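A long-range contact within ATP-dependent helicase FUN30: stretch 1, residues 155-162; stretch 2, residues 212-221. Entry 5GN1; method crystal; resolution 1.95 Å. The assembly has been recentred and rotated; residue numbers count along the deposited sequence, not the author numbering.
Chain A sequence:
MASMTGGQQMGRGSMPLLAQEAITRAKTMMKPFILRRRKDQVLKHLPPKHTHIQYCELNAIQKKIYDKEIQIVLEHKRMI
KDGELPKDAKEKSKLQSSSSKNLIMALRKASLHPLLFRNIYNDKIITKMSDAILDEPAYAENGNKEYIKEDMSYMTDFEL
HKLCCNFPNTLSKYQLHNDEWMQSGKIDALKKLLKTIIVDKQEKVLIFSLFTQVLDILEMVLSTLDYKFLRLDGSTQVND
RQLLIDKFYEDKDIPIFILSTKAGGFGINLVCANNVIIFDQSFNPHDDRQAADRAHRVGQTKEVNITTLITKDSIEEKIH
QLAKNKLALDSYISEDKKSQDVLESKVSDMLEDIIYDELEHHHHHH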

# COMPACT_ATOMS: atom_id res chain seq x y z
N MET A 155 -8.66 1.69 -13.04
CA MET A 155 -8.63 2.12 -11.65
C MET A 155 -8.85 0.92 -10.72
O MET A 155 -9.32 -0.14 -11.14
CB MET A 155 -9.69 3.19 -11.39
CG MET A 155 -9.47 4.45 -12.25
SD MET A 155 -10.91 5.56 -12.24
CE MET A 155 -11.04 5.99 -10.53
N THR A 156 -8.48 1.12 -9.45
CA THR A 156 -8.63 0.12 -8.40
C THR A 156 -9.99 0.26 -7.73
O THR A 156 -10.65 1.30 -7.82
CB THR A 156 -7.53 0.24 -7.34
OG1 THR A 156 -7.74 1.43 -6.56
CG2 THR A 156 -6.12 0.27 -7.99
N ASP A 157 -10.41 -0.80 -7.03
CA ASP A 157 -11.64 -0.72 -6.26
C ASP A 157 -11.64 0.48 -5.33
O ASP A 157 -12.64 1.18 -5.21
CB ASP A 157 -11.88 -2.02 -5.47
CG ASP A 157 -12.39 -3.15 -6.33
OD1 ASP A 157 -12.85 -2.88 -7.46
OD2 ASP A 157 -12.35 -4.31 -5.86
N PHE A 158 -10.50 0.76 -4.66
CA PHE A 158 -10.55 1.89 -3.74
C PHE A 158 -10.57 3.22 -4.47
O PHE A 158 -11.19 4.18 -4.00
CB PHE A 158 -9.38 1.86 -2.75
CG PHE A 158 -9.58 2.81 -1.61
CD1 PHE A 158 -10.40 2.47 -0.55
CD2 PHE A 158 -9.03 4.08 -1.65
CE1 PHE A 158 -10.62 3.36 0.49
CE2 PHE A 158 -9.24 4.98 -0.60
CZ PHE A 158 -10.04 4.61 0.46
N GLU A 159 -9.88 3.32 -5.62
CA GLU A 159 -9.98 4.56 -6.39
C GLU A 159 -11.41 4.75 -6.90
O GLU A 159 -11.92 5.87 -6.94
CB GLU A 159 -8.99 4.54 -7.56
CG GLU A 159 -7.54 4.64 -7.12
CD GLU A 159 -6.55 4.16 -8.17
OE1 GLU A 159 -6.96 3.57 -9.21
OE2 GLU A 159 -5.34 4.40 -7.96
N LEU A 160 -12.06 3.66 -7.30
CA LEU A 160 -13.42 3.79 -7.81
C LEU A 160 -14.37 4.17 -6.68
O LEU A 160 -15.28 4.98 -6.88
CB LEU A 160 -13.85 2.51 -8.51
CG LEU A 160 -13.19 2.36 -9.87
CD1 LEU A 160 -13.13 0.92 -10.34
CD2 LEU A 160 -13.89 3.25 -10.91
N HIS A 161 -14.15 3.62 -5.48
CA HIS A 161 -14.87 4.08 -4.31
C HIS A 161 -14.70 5.58 -4.10
O HIS A 161 -15.68 6.30 -3.85
CB HIS A 161 -14.41 3.32 -3.07
CG HIS A 161 -14.94 3.90 -1.80
ND1 HIS A 161 -16.29 3.85 -1.48
CD2 HIS A 161 -14.34 4.59 -0.81
CE1 HIS A 161 -16.48 4.46 -0.32
NE2 HIS A 161 -15.31 4.92 0.11
N LYS A 162 -13.46 6.08 -4.17
CA LYS A 162 -13.27 7.52 -3.99
C LYS A 162 -13.92 8.32 -5.12
O LYS A 162 -14.45 9.41 -4.87
CB LYS A 162 -11.78 7.86 -3.86
CG LYS A 162 -11.11 7.28 -2.61
CD LYS A 162 -11.80 7.71 -1.31
CE LYS A 162 -11.46 9.15 -0.94
NZ LYS A 162 -12.04 9.55 0.37
N THR A 212 1.27 5.34 -1.53
CA THR A 212 0.26 6.33 -1.16
C THR A 212 -1.15 5.75 -1.24
O THR A 212 -2.03 6.17 -0.47
CB THR A 212 0.36 7.58 -2.05
OG1 THR A 212 0.41 7.19 -3.42
CG2 THR A 212 1.60 8.38 -1.69
N GLN A 213 -1.38 4.79 -2.14
CA GLN A 213 -2.68 4.12 -2.20
C GLN A 213 -3.00 3.39 -0.90
O GLN A 213 -4.17 3.31 -0.49
CB GLN A 213 -2.70 3.12 -3.35
CG GLN A 213 -2.68 3.69 -4.76
CD GLN A 213 -2.49 2.58 -5.79
OE1 GLN A 213 -1.44 1.93 -5.84
NE2 GLN A 213 -3.52 2.35 -6.59
N VAL A 214 -1.99 2.81 -0.27
CA VAL A 214 -2.20 2.20 1.04
C VAL A 214 -2.54 3.26 2.09
O VAL A 214 -3.44 3.05 2.91
CB VAL A 214 -0.97 1.37 1.45
CG1 VAL A 214 -1.00 1.02 2.95
CG2 VAL A 214 -0.88 0.09 0.60
N LEU A 215 -1.85 4.41 2.07
CA LEU A 215 -2.19 5.49 3.00
C LEU A 215 -3.65 5.93 2.85
O LEU A 215 -4.35 6.17 3.85
CB LEU A 215 -1.25 6.68 2.79
CG LEU A 215 0.22 6.40 3.15
CD1 LEU A 215 1.09 7.60 2.95
CD2 LEU A 215 0.33 5.91 4.61
N ASP A 216 -4.13 6.05 1.61
CA ASP A 216 -5.53 6.37 1.37
C ASP A 216 -6.46 5.34 2.01
O ASP A 216 -7.47 5.69 2.63
CB ASP A 216 -5.81 6.47 -0.14
CG ASP A 216 -4.96 7.53 -0.85
OD1 ASP A 216 -4.45 8.46 -0.18
OD2 ASP A 216 -4.80 7.45 -2.09
N ILE A 217 -6.13 4.06 1.86
CA ILE A 217 -6.99 3.04 2.45
C ILE A 217 -6.96 3.13 3.96
O ILE A 217 -7.99 2.96 4.64
CB ILE A 217 -6.58 1.64 1.97
CG1 ILE A 217 -6.81 1.49 0.47
CG2 ILE A 217 -7.37 0.58 2.72
CD1 ILE A 217 -6.15 0.24 -0.13
N LEU A 218 -5.77 3.36 4.52
CA LEU A 218 -5.62 3.40 5.97
C LEU A 218 -6.44 4.53 6.58
O LEU A 218 -6.88 4.41 7.73
CB LEU A 218 -4.15 3.56 6.36
CG LEU A 218 -3.25 2.34 6.25
CD1 LEU A 218 -1.81 2.68 6.61
CD2 LEU A 218 -3.78 1.22 7.15
N GLU A 219 -6.68 5.61 5.83
CA GLU A 219 -7.48 6.69 6.38
C GLU A 219 -8.89 6.20 6.73
O GLU A 219 -9.43 6.55 7.78
CB GLU A 219 -7.51 7.87 5.41
CG GLU A 219 -6.16 8.58 5.25
CD GLU A 219 -6.30 9.91 4.52
OE1 GLU A 219 -7.44 10.36 4.35
OE2 GLU A 219 -5.29 10.52 4.11
N MET A 220 -9.47 5.35 5.88
CA MET A 220 -10.79 4.81 6.19
C MET A 220 -10.72 3.78 7.31
O MET A 220 -11.62 3.74 8.16
CB MET A 220 -11.43 4.20 4.94
CG MET A 220 -11.70 5.21 3.85
SD MET A 220 -12.96 4.58 2.72
CE MET A 220 -14.40 4.63 3.79
N VAL A 221 -9.68 2.95 7.31
CA VAL A 221 -9.47 1.99 8.40
C VAL A 221 -9.41 2.70 9.75
O VAL A 221 -10.09 2.31 10.71
CB VAL A 221 -8.18 1.17 8.14
CG1 VAL A 221 -7.81 0.31 9.36
CG2 VAL A 221 -8.31 0.30 6.90

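Two helices of FUN30, at least 54 residues apart in sequence wherever they touch, pack through a small contact that buries 334 Å² in total. Helix 157-162 and helix 212-221 cross at 60°, their axes approaching to 10.8 Å. The backbones come nearest at Phe-158 and Ile-217, whose CA atoms lie 7.2 Å apart, and Phe-158 fills the space between them.

The CA-to-CB bond of Phe-158 points toward the second helix, and its t rotamer (chi1 -167°) lays the ring against that helix, and the residue as a whole has 100 Å² covered by the other stretch. With chi2 at 80°, the ring turns one face to Ile-217: CG1 of Ile-217 sits 3.9 Å from the centroid of the Phe-158 ring and 18° off its normal, a CH-pi contact. Ile-217 itself points sideways, and with chi1 m and chi2 t it offers the CG1 methylene to the ring. The far end of the ring reaches the backbone of the other helix, with Phe-158 CZ 3.5 Å from Asp-216 O, while Phe-158 CE2 lies 3.8 Å from Asp-216 CB. The aromatic ring thus rests against the aliphatic part of an acidic residue whose OD1 is hydrogen-bonded elsewhere in the structure.

Met-220 points toward the first helix and, in the m, t, p conformation, places its sulfur beside two rings one helical turn apart. Met-220 SD lies at the edge of the Phe-158 ring, 3.5 Å from Phe-158 CE1, and approaches the His-161 ring obliquely, 3.5 Å from His-161 NE2. A polarizable thioether suits both sulfur-aromatic contacts. His-161, like Phe-158, is t at chi1 (170°), so the two rings leave their helix in similar directions.

At the other end of the contact the chemistry is polar. Thr-156 is the N-cap: in its p rotamer, Thr-156 OG1 accepts from Glu-159 N at 3.0 Å, satisfying an amide that has no partner one turn earlier in the helix. Glu-159 returns the bond, its OE1 accepting from Thr-156 N at 2.9 Å, so the m, t side chain folds back over the helix start and closes a reciprocal capping box. The same carboxylate also reaches across: Gln-213 NE2 donates to Glu-159 OE2 at 3.1 Å, a weak bond with an N-H...O angle of 131°. Gln-213 and Glu-159 both leave their helices sideways, yet their ends come nearer and meet. Thr-156 CG2 packs 3.6 Å from Gln-213 NE2, placing the cap's methyl against the amide.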